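Local structure of glycinin A3B4 subunit (Glycine max, 2D5F) at residues Thr353-Ser356 with Leu357-Pro360. The protein probably serves as a seed storage protein, an 11S globulin of soybean that assembles into hexamers built from cupin folds. Residues are numbered along the deposited sequence; the frame is centred on the assembly and turned at random.
Sequences TLNS and LTLP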
loop_
_atom_site.group_PDB
_atom_site.type_symbol
_atom_site.label_atom_id
_atom_site.label_comp_id
_atom_site.label_asym_id
_atom_site.label_seq_id
_atom_site.Cartn_x
_atom_site.Cartn_y
_atom_site.Cartn_z
ATOM N N THR B 353 7.686 22.847 -6.776
ATOM C CA THR B 353 8.037 21.574 -6.151
ATOM C C THR B 353 7.862 20.384 -7.084
ATOM O O THR B 353 6.872 20.279 -7.796
ATOM C CB THR B 353 7.176 21.329 -4.895
ATOM O OG1 THR B 353 7.266 22.465 -4.027
ATOM C CG2 THR B 353 7.661 20.089 -4.144
ATOM N N LEU B 354 8.846 19.493 -7.073
ATOM C CA LEU B 354 8.820 18.280 -7.881
ATOM C C LEU B 354 9.051 17.130 -6.910
ATOM O O LEU B 354 10.125 17.004 -6.335
ATOM C CB LEU B 354 9.929 18.301 -8.940
ATOM C CG LEU B 354 10.214 16.995 -9.704
ATOM C CD1 LEU B 354 8.927 16.435 -10.286
ATOM C CD2 LEU B 354 11.221 17.263 -10.821
ATOM N N ASN B 355 8.027 16.312 -6.708
ATOM C CA ASN B 355 8.126 15.189 -5.792
ATOM C C ASN B 355 7.413 13.974 -6.378
ATOM O O ASN B 355 7.076 13.953 -7.563
ATOM C CB ASN B 355 7.513 15.561 -4.435
ATOM C CG ASN B 355 6.107 16.115 -4.567
ATOM O OD1 ASN B 355 5.327 15.663 -5.408
ATOM N ND2 ASN B 355 5.771 17.091 -3.732
ATOM N N SER B 356 7.174 12.970 -5.539
ATOM C CA SER B 356 6.532 11.744 -5.983
ATOM C C SER B 356 5.086 11.918 -6.447
ATOM O O SER B 356 4.541 11.034 -7.105
ATOM C CB SER B 356 6.618 10.676 -4.883
ATOM O OG SER B 356 6.060 11.137 -3.673
ATOM N N LEU B 357 4.469 13.050 -6.118
ATOM C CA LEU B 357 3.095 13.293 -6.551
ATOM C C LEU B 357 3.081 13.773 -7.999
ATOM O O LEU B 357 2.030 13.811 -8.642
ATOM C CB LEU B 357 2.403 14.325 -5.654
ATOM C CG LEU B 357 2.294 14.028 -4.156
ATOM C CD1 LEU B 357 1.422 15.101 -3.532
ATOM C CD2 LEU B 357 1.682 12.656 -3.908
ATOM N N THR B 358 4.248 14.149 -8.510
ATOM C CA THR B 358 4.360 14.585 -9.898
ATOM C C THR B 358 5.088 13.528 -10.714
ATOM O O THR B 358 4.680 13.190 -11.823
ATOM C CB THR B 358 5.134 15.891 -10.021
ATOM O OG1 THR B 358 4.342 16.968 -9.502
ATOM C CG2 THR B 358 5.483 16.151 -11.488
ATOM N N LEU B 359 6.175 13.014 -10.154
ATOM C CA LEU B 359 6.971 11.987 -10.808
ATOM C C LEU B 359 6.954 10.794 -9.847
ATOM O O LEU B 359 7.800 10.686 -8.960
ATOM C CB LEU B 359 8.394 12.515 -11.019
ATOM C CG LEU B 359 9.241 11.904 -12.129
ATOM C CD1 LEU B 359 8.471 11.927 -13.449
ATOM C CD2 LEU B 359 10.543 12.696 -12.245
ATOM N N PRO B 360 5.974 9.883 -10.013
ATOM C CA PRO B 360 5.817 8.697 -9.164
ATOM C C PRO B 360 7.037 7.816 -8.934
ATOM O O PRO B 360 7.138 7.163 -7.896
ATOM C CB PRO B 360 4.657 7.945 -9.826
ATOM C CG PRO B 360 4.737 8.363 -11.237
ATOM C CD PRO B 360 5.014 9.842 -11.128
#
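The carboxamide of Asn355 is the flat group here, and Leu357 meets it at the OD1 end, where its backbone N and CB gather, displaced to one side of the plane; at the other end ND2 turns to a second subunit. The amide hydrogen of Leu357 N reaches Asn355 OD1 at 2.8 Å, tilted 33° from the carbonyl plane, and closes an Asx turn. Leu357 CB presses on Asn355 OD1 at 3.2 Å. On the other side of the plane, Thr358 OG1 stands 4.4 Å from Asn355 OD1, too far for a bond. The side chain can fold over its own turn because CG sits between the backbone N and the carbonyl carbon (chi1 52°). Asparagine suits this place because OD1 accepts from the chain while ND2 makes a weak hydrogen bond to Glu324 O of the second subunit.

The backbone O of the same residue takes two backbone donors. Thr358 N lies above the carbonyl plane, 3.0 Å from Asn355 O, closing a type I turn over Ser356 and Leu357, and Leu359 N points almost straight at Asn355 O at 2.9 Å. Together with the Asx turn these bonds make an Asx motif. Pro360, with no N-H to give, ends this run of donors and sets its CA-H against Ser356 O. Opposite the polar corner, Leu354 CD1 rests on Thr358 CG2 at 3.7 Å, the side chains crossing at about a right angle, and also touches Leu359 CB. Threonine fits by offering a methyl to leucine. Ser356, small enough for its buried position, hydrogen-bonds through OG to His448 ND1.

The motif turns the chain out of strand 349-354, which pairs with strand 368-374, toward helix 362-365. Leu354 and Leu359, suitably apolar, continue onto strand 121-125 of the other cupin half, while Thr358, Pro360 and the hydrophobic Leu357 pack against the second subunit.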